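Local structure of mosquitocidal toxin (Lysinibacillus sphaericus, 2VSE) at residues N697-Y702 against W737-N742; Y590-K595 against N611-H616; D790-R795 against W830-S835; D602-Y607 against D635-Y640. The protein kills mosquito larvae, probably by ADP-ribosylating target proteins with its transferase domain, while its ricin-B-like lectin domains probably bind glycans. All coordinates share one frame; numbering follows the deposited sequence.

Interaction 1 of 4, residues N697-Y702 against W737-N742; sequences NNFTGY and WKLKYN
One water sits between F699 and two residues of the facing strand, giving protons to F699 O and L739 O and accepting from Y741 N at 2.7 Å. It bridges the loop leading into strand 701-707 and strand 737-742 of a ricin-B-type beta-trefoil, before their direct pairing begins. Further along, the strands join directly: L739 N donates to G701 O at 2.9 Å in a nearly straight bond (166°). W737 is the tryptophan of a Q-x-W sequence, the signature of these lectin folds, and its NE1 is bonded to I715 O. Y702 and K738 form the next, non-hydrogen-bonded pair. The lysine leaves its backbone with CG anti to N, then bends at chi2 (74°), which carries the aliphatic chain across one face of the Y702 ring; K738 CD is 3.8 Å from the ring centroid. F699 CB packs against L739 CD2 on the buried side, where the phenyl ring continues to F832 and F792. F699 N is bonded to Y748 OH. At the other end the N698 carboxamide stacks almost flat on the Y741 ring, the two planes 18° apart. N698 CG rides toward the rim, 3.4 Å from Y741 CE2.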
loop_
_atom_site.group_PDB
_atom_site.type_symbol
_atom_site.label_atom_id
_atom_site.label_comp_id
_atom_site.label_asym_id
_atom_site.label_seq_id
_atom_site.Cartn_x
_atom_site.Cartn_y
_atom_site.Cartn_z
ATOM N N ASN A 697 14.408 14.604 -7.178
ATOM C CA ASN A 697 13.223 15.124 -7.869
ATOM C C ASN A 697 13.510 16.462 -8.552
ATOM O O ASN A 697 12.935 17.499 -8.192
ATOM C CB ASN A 697 12.001 15.227 -6.940
ATOM C CG ASN A 697 11.204 13.925 -6.861
ATOM O OD1 ASN A 697 10.150 13.796 -7.490
ATOM N ND2 ASN A 697 11.697 12.967 -6.081
ATOM N N ASN A 698 14.399 16.432 -9.545
ATOM C CA ASN A 698 14.756 17.647 -10.280
ATOM C C ASN A 698 14.280 17.605 -11.716
ATOM O O ASN A 698 14.176 16.545 -12.306
ATOM C CB ASN A 698 16.266 17.891 -10.210
ATOM C CG ASN A 698 16.799 17.781 -8.787
ATOM O OD1 ASN A 698 16.429 18.569 -7.910
ATOM N ND2 ASN A 698 17.640 16.784 -8.540
ATOM N N PHE A 699 13.978 18.766 -12.275
ATOM C CA PHE A 699 13.596 18.868 -13.672
ATOM C C PHE A 699 14.797 18.701 -14.597
ATOM O O PHE A 699 15.872 19.266 -14.344
ATOM C CB PHE A 699 12.959 20.219 -13.940
ATOM C CG PHE A 699 11.665 20.432 -13.234
ATOM C CD1 PHE A 699 10.465 20.038 -13.825
ATOM C CD2 PHE A 699 11.634 21.051 -11.981
ATOM C CE1 PHE A 699 9.239 20.260 -13.172
ATOM C CE2 PHE A 699 10.430 21.271 -11.317
ATOM C CZ PHE A 699 9.225 20.875 -11.906
ATOM N N THR A 700 14.608 17.924 -15.661
ATOM C CA THR A 700 15.589 17.827 -16.730
ATOM C C THR A 700 14.891 17.909 -18.083
ATOM O O THR A 700 13.754 17.469 -18.225
ATOM C CB THR A 700 16.392 16.528 -16.645
ATOM O OG1 THR A 700 15.496 15.409 -16.706
ATOM C CG2 THR A 700 17.180 16.461 -15.335
ATOM N N GLY A 701 15.573 18.488 -19.067
ATOM C CA GLY A 701 15.061 18.575 -20.419
ATOM C C GLY A 701 14.278 19.835 -20.721
ATOM O O GLY A 701 14.501 20.892 -20.120
ATOM N N TYR A 702 13.338 19.702 -21.647
ATOM C CA TYR A 702 12.686 20.849 -22.242
ATOM C C TYR A 702 11.235 20.962 -21.812
ATOM O O TYR A 702 10.543 19.954 -21.668
ATOM C CB TYR A 702 12.786 20.733 -23.762
ATOM C CG TYR A 702 14.196 20.857 -24.289
ATOM C CD1 TYR A 702 14.710 22.104 -24.657
ATOM C CD2 TYR A 702 15.017 19.729 -24.433
ATOM C CE1 TYR A 702 16.001 22.236 -25.148
ATOM C CE2 TYR A 702 16.311 19.854 -24.929
ATOM C CZ TYR A 702 16.790 21.119 -25.281
ATOM O OH TYR A 702 18.068 21.271 -25.764
ATOM N N TRP A 737 11.890 25.793 -23.262
ATOM C CA TRP A 737 13.011 26.129 -22.384
ATOM C C TRP A 737 13.698 24.910 -21.804
ATOM O O TRP A 737 13.044 23.999 -21.287
ATOM C CB TRP A 737 12.506 26.980 -21.226
ATOM C CG TRP A 737 11.906 28.241 -21.663
ATOM C CD1 TRP A 737 10.597 28.458 -22.003
ATOM C CD2 TRP A 737 12.583 29.486 -21.836
ATOM N NE1 TRP A 737 10.416 29.773 -22.369
ATOM C CE2 TRP A 737 11.621 30.427 -22.273
ATOM C CE3 TRP A 737 13.907 29.905 -21.651
ATOM C CZ2 TRP A 737 11.946 31.769 -22.520
ATOM C CZ3 TRP A 737 14.226 31.244 -21.910
ATOM C CH2 TRP A 737 13.251 32.147 -22.344
ATOM N N LYS A 738 15.021 24.901 -21.880
ATOM C CA LYS A 738 15.821 23.867 -21.241
ATOM C C LYS A 738 15.988 24.223 -19.770
ATOM O O LYS A 738 16.281 25.367 -19.427
ATOM C CB LYS A 738 17.183 23.764 -21.918
ATOM C CG LYS A 738 18.134 22.706 -21.373
ATOM C CD LYS A 738 17.732 21.291 -21.786
ATOM C CE LYS A 738 18.936 20.357 -21.800
ATOM N NZ LYS A 738 19.844 20.715 -20.675
ATOM N N LEU A 739 15.782 23.247 -18.896
ATOM C CA LEU A 739 16.051 23.451 -17.488
ATOM C C LEU A 739 17.341 22.768 -17.094
ATOM O O LEU A 739 17.454 21.544 -17.119
ATOM C CB LEU A 739 14.867 23.036 -16.622
ATOM C CG LEU A 739 13.950 24.214 -16.237
ATOM C CD1 LEU A 739 13.192 24.770 -17.432
ATOM C CD2 LEU A 739 12.969 23.816 -15.144
ATOM N N LYS A 740 18.341 23.586 -16.791
ATOM C CA LYS A 740 19.659 23.105 -16.452
ATOM C C LYS A 740 19.864 23.220 -14.960
ATOM O O LYS A 740 20.087 24.311 -14.427
ATOM C CB LYS A 740 20.727 23.906 -17.198
ATOM C CG LYS A 740 22.158 23.407 -16.917
ATOM C CD LYS A 740 23.194 24.334 -17.542
ATOM C CE LYS A 740 24.602 23.838 -17.252
ATOM N NZ LYS A 740 25.529 24.177 -18.350
ATOM N N TYR A 741 19.793 22.082 -14.292
ATOM C CA TYR A 741 19.865 22.051 -12.851
ATOM C C TYR A 741 21.292 22.182 -12.369
ATOM O O TYR A 741 22.194 21.521 -12.882
ATOM C CB TYR A 741 19.240 20.759 -12.332
ATOM C CG TYR A 741 19.141 20.679 -10.839
ATOM C CD1 TYR A 741 18.370 21.592 -10.128
ATOM C CD2 TYR A 741 19.811 19.682 -10.129
ATOM C CE1 TYR A 741 18.276 21.529 -8.745
ATOM C CE2 TYR A 741 19.714 19.604 -8.738
ATOM C CZ TYR A 741 18.949 20.532 -8.067
ATOM O OH TYR A 741 18.834 20.472 -6.715
ATOM N N ASN A 742 21.497 23.039 -11.377
ATOM C CA ASN A 742 22.795 23.109 -10.711
ATOM C C ASN A 742 22.647 22.573 -9.299
ATOM O O ASN A 742 21.969 23.178 -8.454
ATOM C CB ASN A 742 23.353 24.538 -10.730
ATOM C CG ASN A 742 24.727 24.656 -10.061
ATOM O OD1 ASN A 742 24.977 24.068 -9.005
ATOM N ND2 ASN A 742 25.614 25.441 -10.670
HETATM O O HOH W 1 18.616 19.773 -15.136
#

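Interaction 2 of 4, residues Y590-K595 against N611-H616; sequences YSSNQK and NLQHAH
The Q-x-W sequence of a beta-trefoil repeat runs through Q594, K595 and W596, and the short 3-10 turn 592-594 leading into it is clasped by the end of strand 606-611 and the loop after it. Three donors from there meet backbone carbonyls of the turn and of K595. L612 N bonds K595 O at 2.9 Å. The N611 carboxamide sends ND2 to N593 O at 3.1 Å; the acceptor lies in the amide plane of N611, yet the nitrogen approaches from above the N593 carbonyl plane. Q613 N reaches S592 O in a weak bond of 3.4 Å. The other end of the N611 amide works within its own segment: OD1 accepts from H614 N at 2.8 Å, an Asx motif that fixes the amide's rotation and so points ND2 at the turn. Aliphatic parts fill the flanks. L612 CD2 lies alongside the extended K595 chain, 3.8 Å from its CD, and Q613 CB rests near N593 CB and S592 CB. Q594 OE1 accepts from S591 N, S591 OG and N589 N, while NE2 holds D575. Such a buried glutamine, its amide bonded on both sides just before the tryptophan, belongs to the Q-x-W motif of a ricin-type beta-trefoil.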
loop_
_atom_site.group_PDB
_atom_site.type_symbol
_atom_site.label_atom_id
_atom_site.label_comp_id
_atom_site.label_asym_id
_atom_site.label_seq_id
_atom_site.Cartn_x
_atom_site.Cartn_y
_atom_site.Cartn_z
ATOM N N TYR A 590 17.842 30.203 1.284
ATOM C CA TYR A 590 18.707 29.084 0.940
ATOM C C TYR A 590 20.126 29.224 1.521
ATOM O O TYR A 590 21.087 28.706 0.950
ATOM C CB TYR A 590 18.736 28.853 -0.588
ATOM C CG TYR A 590 17.413 28.390 -1.170
ATOM C CD1 TYR A 590 17.069 27.037 -1.184
ATOM C CD2 TYR A 590 16.498 29.309 -1.690
ATOM C CE1 TYR A 590 15.858 26.600 -1.706
ATOM C CE2 TYR A 590 15.294 28.891 -2.221
ATOM C CZ TYR A 590 14.975 27.528 -2.221
ATOM O OH TYR A 590 13.777 27.113 -2.739
ATOM N N SER A 591 20.267 29.925 2.645
ATOM C CA SER A 591 21.562 29.958 3.317
ATOM C C SER A 591 21.723 28.750 4.224
ATOM O O SER A 591 20.747 28.078 4.580
ATOM C CB SER A 591 21.817 31.270 4.057
ATOM O OG SER A 591 20.620 31.848 4.536
ATOM N N SER A 592 22.970 28.459 4.567
ATOM C CA SER A 592 23.311 27.266 5.328
ATOM C C SER A 592 22.571 27.121 6.653
ATOM O O SER A 592 22.202 26.017 7.024
ATOM C CB SER A 592 24.816 27.204 5.568
ATOM O OG SER A 592 25.522 27.146 4.345
ATOM N N ASN A 593 22.347 28.223 7.362
ATOM C CA ASN A 593 21.677 28.155 8.661
ATOM C C ASN A 593 20.170 27.885 8.553
ATOM O O ASN A 593 19.473 27.792 9.566
ATOM C CB ASN A 593 21.951 29.423 9.469
ATOM C CG ASN A 593 21.405 30.652 8.801
ATOM O OD1 ASN A 593 21.743 30.954 7.657
ATOM N ND2 ASN A 593 20.540 31.363 9.504
ATOM N N GLN A 594 19.690 27.751 7.319
ATOM C CA GLN A 594 18.279 27.495 7.021
ATOM C C GLN A 594 18.130 26.093 6.433
ATOM O O GLN A 594 17.050 25.695 5.938
ATOM C CB GLN A 594 17.756 28.547 6.049
ATOM C CG GLN A 594 17.946 29.988 6.548
ATOM C CD GLN A 594 17.518 31.024 5.533
ATOM O OE1 GLN A 594 17.956 30.997 4.383
ATOM N NE2 GLN A 594 16.664 31.955 5.956
ATOM N N LYS A 595 19.232 25.345 6.494
ATOM C CA LYS A 595 19.286 23.969 6.006
ATOM C C LYS A 595 19.727 23.072 7.141
ATOM O O LYS A 595 20.496 23.491 7.998
ATOM C CB LYS A 595 20.275 23.825 4.843
ATOM C CG LYS A 595 19.972 24.686 3.622
ATOM C CD LYS A 595 21.093 24.586 2.606
ATOM C CE LYS A 595 20.840 25.469 1.402
ATOM N NZ LYS A 595 21.992 25.444 0.448
ATOM N N ASN A 611 22.043 21.489 12.308
ATOM C CA ASN A 611 22.139 22.636 11.412
ATOM C C ASN A 611 23.283 22.461 10.433
ATOM O O ASN A 611 24.323 21.926 10.800
ATOM C CB ASN A 611 22.339 23.922 12.199
ATOM C CG ASN A 611 22.215 25.141 11.334
ATOM O OD1 ASN A 611 23.210 25.688 10.878
ATOM N ND2 ASN A 611 20.989 25.562 11.080
ATOM N N LEU A 612 23.095 22.894 9.190
ATOM C CA LEU A 612 24.132 22.687 8.183
ATOM C C LEU A 612 25.289 23.669 8.358
ATOM O O LEU A 612 26.451 23.280 8.230
ATOM C CB LEU A 612 23.567 22.721 6.754
ATOM C CG LEU A 612 24.552 22.439 5.605
ATOM C CD1 LEU A 612 25.026 20.997 5.614
ATOM C CD2 LEU A 612 23.941 22.781 4.266
ATOM N N GLN A 613 24.975 24.932 8.655
ATOM C CA GLN A 613 26.006 25.922 8.984
ATOM C C GLN A 613 26.721 25.543 10.277
ATOM O O GLN A 613 27.949 25.452 10.311
ATOM C CB GLN A 613 25.405 27.327 9.102
ATOM C CG GLN A 613 26.386 28.423 9.505
ATOM C CD GLN A 613 27.138 29.013 8.338
ATOM O OE1 GLN A 613 26.610 29.123 7.233
ATOM N NE2 GLN A 613 28.378 29.414 8.578
ATOM N N HIS A 614 25.954 25.322 11.340
ATOM C CA HIS A 614 26.545 25.015 12.640
ATOM C C HIS A 614 26.212 23.578 13.038
ATOM O O HIS A 614 25.262 23.328 13.787
ATOM C CB HIS A 614 26.073 26.018 13.694
ATOM C CG HIS A 614 26.432 27.441 13.389
ATOM N ND1 HIS A 614 27.644 28.000 13.745
ATOM C CD2 HIS A 614 25.728 28.427 12.785
ATOM C CE1 HIS A 614 27.674 29.263 13.363
ATOM N NE2 HIS A 614 26.523 29.547 12.777
ATOM N N ALA A 615 27.007 22.643 12.523
ATOM C CA ALA A 615 26.727 21.210 12.650
ATOM C C ALA A 615 26.689 20.716 14.104
ATOM O O ALA A 615 25.983 19.752 14.419
ATOM C CB ALA A 615 27.726 20.402 11.828
ATOM N N HIS A 616 27.433 21.383 14.984
ATOM C CA HIS A 616 27.427 21.061 16.409
ATOM C C HIS A 616 26.119 21.423 17.124
ATOM O O HIS A 616 25.927 21.067 18.286
ATOM C CB HIS A 616 28.628 21.715 17.108
ATOM C CG HIS A 616 28.697 23.200 16.931
ATOM N ND1 HIS A 616 28.770 23.802 15.692
ATOM C CD2 HIS A 616 28.713 24.204 17.839
ATOM C CE1 HIS A 616 28.823 25.114 15.843
ATOM N NE2 HIS A 616 28.792 25.384 17.136
#

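Interaction 3 of 4, residues D790-R795 against W830-S835; sequences DGFIIR and WNFIPS
F792 and W830 trade backbone bonds in both directions, F792 N to W830 O at 3.1 Å and W830 N to F792 O at 2.8 Å. This single antiparallel bridge joins two beta-trefoil strands that otherwise diverge, running 101° apart. W830 ends a Q-x-W sequence. Its CG lies beside the backbone N, which lets I794 CD1 rest over a face of the five-membered indole ring, 3.9 Å from the centroid. The same methyl meets F832 CZ at 3.7 Å. I794 places it there with CG1 anti to the carbonyl carbon (chi1 -56°) and an extended chi2. F832 turns its edge to the face of F792 in a T-shaped pair, planes 84° apart, with F792 CB near the F832 ring plane. A water accepts from I794 N at 3.0 Å. The chemistry implies a core held by close hydrocarbon and aromatic packing, in which the amides of F792 and W830 are met by the bridge and I794 N by the water, which also takes W830 NE1 weakly.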
loop_
_atom_site.group_PDB
_atom_site.type_symbol
_atom_site.label_atom_id
_atom_site.label_comp_id
_atom_site.label_asym_id
_atom_site.label_seq_id
_atom_site.Cartn_x
_atom_site.Cartn_y
_atom_site.Cartn_z
ATOM N N ASP A 790 -1.320 24.828 -5.502
ATOM C CA ASP A 790 -1.187 23.803 -6.540
ATOM C C ASP A 790 -0.483 24.334 -7.801
ATOM O O ASP A 790 -1.041 24.317 -8.889
ATOM C CB ASP A 790 -2.585 23.268 -6.875
ATOM C CG ASP A 790 -2.554 22.025 -7.714
ATOM O OD1 ASP A 790 -1.452 21.513 -7.984
ATOM O OD2 ASP A 790 -3.644 21.536 -8.083
ATOM N N GLY A 791 0.741 24.814 -7.652
ATOM C CA GLY A 791 1.492 25.341 -8.780
ATOM C C GLY A 791 2.896 25.610 -8.310
ATOM O O GLY A 791 3.172 25.483 -7.119
ATOM N N PHE A 792 3.786 25.974 -9.237
ATOM C CA PHE A 792 5.192 26.210 -8.931
ATOM C C PHE A 792 5.481 27.681 -9.013
ATOM O O PHE A 792 5.020 28.367 -9.941
ATOM C CB PHE A 792 6.128 25.510 -9.919
ATOM C CG PHE A 792 6.065 24.011 -9.874
ATOM C CD1 PHE A 792 6.923 23.291 -9.036
ATOM C CD2 PHE A 792 5.182 23.318 -10.685
ATOM C CE1 PHE A 792 6.875 21.902 -8.986
ATOM C CE2 PHE A 792 5.144 21.932 -10.656
ATOM C CZ PHE A 792 5.982 21.221 -9.804
ATOM N N ILE A 793 6.262 28.143 -8.036
ATOM C CA ILE A 793 6.797 29.472 -8.002
ATOM C C ILE A 793 8.155 29.337 -8.635
ATOM O O ILE A 793 8.857 28.330 -8.410
ATOM C CB ILE A 793 7.044 29.941 -6.540
ATOM C CG1 ILE A 793 5.759 30.021 -5.737
ATOM C CG2 ILE A 793 7.675 31.298 -6.513
ATOM C CD1 ILE A 793 6.032 29.862 -4.205
ATOM N N ILE A 794 8.539 30.356 -9.392
ATOM C CA ILE A 794 9.849 30.434 -9.968
ATOM C C ILE A 794 10.484 31.695 -9.410
ATOM O O ILE A 794 10.134 32.811 -9.820
ATOM C CB ILE A 794 9.785 30.489 -11.505
ATOM C CG1 ILE A 794 9.014 29.280 -12.049
ATOM C CG2 ILE A 794 11.193 30.593 -12.074
ATOM C CD1 ILE A 794 8.648 29.360 -13.533
ATOM N N ARG A 795 11.422 31.497 -8.486
ATOM C CA ARG A 795 11.984 32.556 -7.678
ATOM C C ARG A 795 13.448 32.764 -8.032
ATOM O O ARG A 795 14.204 31.795 -8.168
ATOM C CB ARG A 795 11.836 32.159 -6.218
ATOM C CG ARG A 795 12.468 33.060 -5.200
ATOM C CD ARG A 795 12.508 32.319 -3.869
ATOM N NE ARG A 795 11.181 31.863 -3.452
ATOM C CZ ARG A 795 10.225 32.677 -2.996
ATOM N NH1 ARG A 795 10.440 33.995 -2.893
ATOM N NH2 ARG A 795 9.052 32.177 -2.635
ATOM N N TRP A 830 3.046 28.453 -11.974
ATOM C CA TRP A 830 3.457 27.894 -13.254
ATOM C C TRP A 830 3.361 26.387 -13.287
ATOM O O TRP A 830 3.499 25.720 -12.263
ATOM C CB TRP A 830 4.892 28.323 -13.559
ATOM C CG TRP A 830 5.050 29.813 -13.522
ATOM C CD1 TRP A 830 5.419 30.580 -12.452
ATOM C CD2 TRP A 830 4.799 30.717 -14.602
ATOM N NE1 TRP A 830 5.433 31.914 -12.812
ATOM C CE2 TRP A 830 5.057 32.021 -14.126
ATOM C CE3 TRP A 830 4.392 30.547 -15.933
ATOM C CZ2 TRP A 830 4.917 33.153 -14.929
ATOM C CZ3 TRP A 830 4.249 31.678 -16.735
ATOM C CH2 TRP A 830 4.516 32.961 -16.227
ATOM N N ASN A 831 3.092 25.856 -14.476
ATOM C CA ASN A 831 3.200 24.425 -14.740
ATOM C C ASN A 831 4.375 24.181 -15.666
ATOM O O ASN A 831 4.765 25.064 -16.443
ATOM C CB ASN A 831 1.961 23.888 -15.424
ATOM C CG ASN A 831 0.672 24.386 -14.797
ATOM O OD1 ASN A 831 0.281 23.946 -13.713
ATOM N ND2 ASN A 831 -0.023 25.279 -15.505
ATOM N N PHE A 832 4.934 22.979 -15.597
ATOM C CA PHE A 832 6.002 22.583 -16.491
ATOM C C PHE A 832 5.564 21.428 -17.346
ATOM O O PHE A 832 5.430 20.324 -16.867
ATOM C CB PHE A 832 7.254 22.249 -15.692
ATOM C CG PHE A 832 7.891 23.451 -15.056
ATOM C CD1 PHE A 832 8.952 24.106 -15.682
ATOM C CD2 PHE A 832 7.404 23.954 -13.862
ATOM C CE1 PHE A 832 9.531 25.228 -15.114
ATOM C CE2 PHE A 832 7.972 25.064 -13.287
ATOM C CZ PHE A 832 9.055 25.706 -13.915
ATOM N N ILE A 833 5.312 21.703 -18.618
ATOM C CA ILE A 833 4.854 20.703 -19.551
ATOM C C ILE A 833 6.005 20.306 -20.474
ATOM O O ILE A 833 6.512 21.145 -21.238
ATOM C CB ILE A 833 3.694 21.231 -20.445
ATOM C CG1 ILE A 833 2.529 21.790 -19.610
ATOM C CG2 ILE A 833 3.212 20.130 -21.416
ATOM C CD1 ILE A 833 1.684 22.894 -20.379
ATOM N N PRO A 834 6.401 19.020 -20.436
ATOM C CA PRO A 834 7.441 18.501 -21.328
ATOM C C PRO A 834 7.270 18.975 -22.757
ATOM O O PRO A 834 6.166 18.929 -23.293
ATOM C CB PRO A 834 7.246 16.989 -21.238
ATOM C CG PRO A 834 6.777 16.781 -19.829
ATOM C CD PRO A 834 5.898 17.967 -19.523
ATOM N N SER A 835 8.350 19.474 -23.347
ATOM C CA SER A 835 8.325 19.890 -24.743
ATOM C C SER A 835 9.492 19.273 -25.465
ATOM O O SER A 835 10.180 18.403 -24.925
ATOM C CB SER A 835 8.367 21.414 -24.898
ATOM O OG SER A 835 9.525 21.975 -24.310
HETATM O O HOH W 2 6.670 32.611 -9.912
#

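Interaction 4 of 4, residues D602-Y607 against D635-Y640; sequences DKKRAY and DYDDQY
K604 NZ and D637 OD1 form a salt bridge of 2.8 Å, the lysine arriving nearly along the carboxylate's C-O axis. Nearer the backbone, K604 CG lies over one face of the Y640 ring, 4.2 Å from its centroid, so one lysine joins the aspartate and tyrosine of the opposing loop. The bend at chi2 (-90°) directs the rest of its chain toward D637 once CG has passed over the ring. A606 CB meets Y640 CB at 3.8 Å, and Y607 O receives a CA-H...O contact from Y640 CA, 3.2 Å away, where the two strands begin to pair. Moving outward, the Y640 hydroxyl gives its proton to D635 OD2 at 2.6 Å, on the syn lone pair; K608 NZ forms a salt bridge with the same oxygen. On the lysine side, R605 and A606 face N601 in a G1 beta bulge that ends the tight turn between strands 596-601 and 606-611. D637 opens a 3-10 turn leading into the Q-x-W sequence Q639, Y640, W641 of this beta-trefoil repeat. The chemistry implies charge pairing laid over aromatic packing: two lysines probably offset the acidic charge of D635 and D637, and the Y640 ring is held at its hydroxyl by D635 and over one face by K604 CG.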
loop_
_atom_site.group_PDB
_atom_site.type_symbol
_atom_site.label_atom_id
_atom_site.label_comp_id
_atom_site.label_asym_id
_atom_site.label_seq_id
_atom_site.Cartn_x
_atom_site.Cartn_y
_atom_site.Cartn_z
ATOM N N ASP A 602 19.003 4.347 14.806
ATOM C CA ASP A 602 18.507 2.989 15.127
ATOM C C ASP A 602 17.996 2.770 16.548
ATOM O O ASP A 602 16.929 2.183 16.749
ATOM C CB ASP A 602 19.614 1.946 14.887
ATOM C CG ASP A 602 19.639 1.436 13.466
ATOM O OD1 ASP A 602 18.826 1.907 12.637
ATOM O OD2 ASP A 602 20.474 0.564 13.173
ATOM N N LYS A 603 18.785 3.199 17.528
ATOM C CA LYS A 603 18.494 2.898 18.925
ATOM C C LYS A 603 17.326 3.726 19.450
ATOM O O LYS A 603 16.519 3.229 20.253
ATOM C CB LYS A 603 19.744 3.080 19.798
ATOM C CG LYS A 603 20.820 1.998 19.609
ATOM C CD LYS A 603 21.609 2.192 18.314
ATOM C CE LYS A 603 22.574 1.049 18.046
ATOM N NZ LYS A 603 23.832 1.192 18.828
ATOM N N LYS A 604 17.234 4.963 18.967
ATOM C CA LYS A 604 16.212 5.916 19.374
ATOM C C LYS A 604 14.951 5.793 18.527
ATOM O O LYS A 604 13.879 6.235 18.943
ATOM C CB LYS A 604 16.760 7.347 19.237
ATOM C CG LYS A 604 18.089 7.614 19.949
ATOM C CD LYS A 604 17.871 8.077 21.365
ATOM C CE LYS A 604 19.204 8.320 22.062
ATOM N NZ LYS A 604 19.046 8.555 23.524
ATOM N N ARG A 605 15.093 5.214 17.332
ATOM C CA ARG A 605 14.031 5.198 16.318
ATOM C C ARG A 605 13.465 6.593 16.108
ATOM O O ARG A 605 12.254 6.795 16.081
ATOM C CB ARG A 605 12.940 4.185 16.670
ATOM C CG ARG A 605 13.456 2.770 16.694
ATOM C CD ARG A 605 12.500 1.837 17.388
ATOM N NE ARG A 605 13.040 0.486 17.419
ATOM C CZ ARG A 605 13.364 -0.180 18.521
ATOM N NH1 ARG A 605 13.190 0.356 19.720
ATOM N NH2 ARG A 605 13.852 -1.404 18.416
ATOM N N ALA A 606 14.371 7.551 15.969
ATOM C CA ALA A 606 14.031 8.963 15.835
ATOM C C ALA A 606 15.161 9.670 15.095
ATOM O O ALA A 606 16.234 9.087 14.888
ATOM C CB ALA A 606 13.814 9.589 17.212
ATOM N N TYR A 607 14.923 10.925 14.714
ATOM C CA TYR A 607 15.875 11.669 13.896
ATOM C C TYR A 607 16.587 12.774 14.650
ATOM O O TYR A 607 16.010 13.444 15.521
ATOM C CB TYR A 607 15.190 12.279 12.669
ATOM C CG TYR A 607 14.699 11.260 11.674
ATOM C CD1 TYR A 607 15.396 11.017 10.492
ATOM C CD2 TYR A 607 13.535 10.533 11.915
ATOM C CE1 TYR A 607 14.940 10.078 9.571
ATOM C CE2 TYR A 607 13.075 9.591 11.004
ATOM C CZ TYR A 607 13.782 9.370 9.839
ATOM O OH TYR A 607 13.319 8.441 8.944
ATOM N N ASP A 635 24.288 15.707 22.739
ATOM C CA ASP A 635 23.340 14.681 22.336
ATOM C C ASP A 635 22.430 14.348 23.517
ATOM O O ASP A 635 22.918 14.026 24.603
ATOM C CB ASP A 635 24.100 13.427 21.892
ATOM C CG ASP A 635 23.188 12.358 21.316
ATOM O OD1 ASP A 635 22.982 11.322 21.984
ATOM O OD2 ASP A 635 22.677 12.551 20.195
ATOM N N TYR A 636 21.116 14.440 23.310
ATOM C CA TYR A 636 20.122 14.150 24.354
ATOM C C TYR A 636 18.752 13.822 23.759
ATOM O O TYR A 636 18.450 14.187 22.618
ATOM C CB TYR A 636 19.978 15.324 25.342
ATOM C CG TYR A 636 19.757 14.912 26.797
ATOM C CD1 TYR A 636 19.202 13.659 27.130
ATOM C CD2 TYR A 636 20.097 15.777 27.845
ATOM C CE1 TYR A 636 18.999 13.281 28.450
ATOM C CE2 TYR A 636 19.897 15.410 29.176
ATOM C CZ TYR A 636 19.348 14.158 29.478
ATOM O OH TYR A 636 19.153 13.783 30.803
ATOM N N ASP A 637 17.924 13.153 24.560
ATOM C CA ASP A 637 16.580 12.730 24.160
ATOM C C ASP A 637 15.713 13.830 23.537
ATOM O O ASP A 637 15.015 13.582 22.547
ATOM C CB ASP A 637 15.853 12.078 25.341
ATOM C CG ASP A 637 16.340 10.657 25.619
ATOM O OD1 ASP A 637 17.124 10.125 24.798
ATOM O OD2 ASP A 637 15.934 10.071 26.653
ATOM N N ASP A 638 15.763 15.035 24.106
ATOM C CA ASP A 638 14.927 16.136 23.625
ATOM C C ASP A 638 15.402 16.713 22.292
ATOM O O ASP A 638 14.780 17.620 21.748
ATOM C CB ASP A 638 14.759 17.234 24.689
ATOM C CG ASP A 638 16.090 17.821 25.179
ATOM O OD1 ASP A 638 17.134 17.677 24.496
ATOM O OD2 ASP A 638 16.081 18.447 26.272
ATOM N N GLN A 639 16.494 16.164 21.766
ATOM C CA GLN A 639 17.014 16.555 20.458
ATOM C C GLN A 639 16.677 15.528 19.366
ATOM O O GLN A 639 17.226 15.590 18.266
ATOM C CB GLN A 639 18.526 16.796 20.540
ATOM C CG GLN A 639 18.971 17.463 21.846
ATOM C CD GLN A 639 20.475 17.703 21.935
ATOM O OE1 GLN A 639 21.200 17.449 20.914
ATOM N NE2 GLN A 639 20.957 18.200 23.179
ATOM N N TYR A 640 15.767 14.602 19.667
ATOM C CA TYR A 640 15.372 13.577 18.700
ATOM C C TYR A 640 13.890 13.663 18.331
ATOM O O TYR A 640 13.034 13.894 19.189
ATOM C CB TYR A 640 15.770 12.189 19.211
ATOM C CG TYR A 640 17.251 11.899 19.050
ATOM C CD1 TYR A 640 17.727 11.246 17.918
ATOM C CD2 TYR A 640 18.174 12.281 20.022
ATOM C CE1 TYR A 640 19.077 10.975 17.753
ATOM C CE2 TYR A 640 19.533 12.011 19.866
ATOM C CZ TYR A 640 19.972 11.358 18.725
ATOM O OH TYR A 640 21.304 11.081 18.535
#

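Interactions 1 and 3 belong to one beta-trefoil, their centres about 12 Å apart. They share a core in which L739 CD2 packs on F832 CE1 at 3.7 Å. At the strand ends, Y702 O probably accepts from S835 N at 2.8 Å. Interactions 2 and 4 lie in the preceding trefoil, centres about 19 Å apart, at opposite ends of strand 606-611. The two modules approach between interactions 2 and 3, nearest atoms about 5 Å apart; E784, of the same trefoil as interaction 3, bonds Y590 OH across the gap with one oxygen and R795 within its own module with the other. Interaction 1 also faces the ADP-ribosyltransferase part, since N697 OD1 accepts from E95 N and D96 N. Each interaction includes part of a Q-x-W sequence.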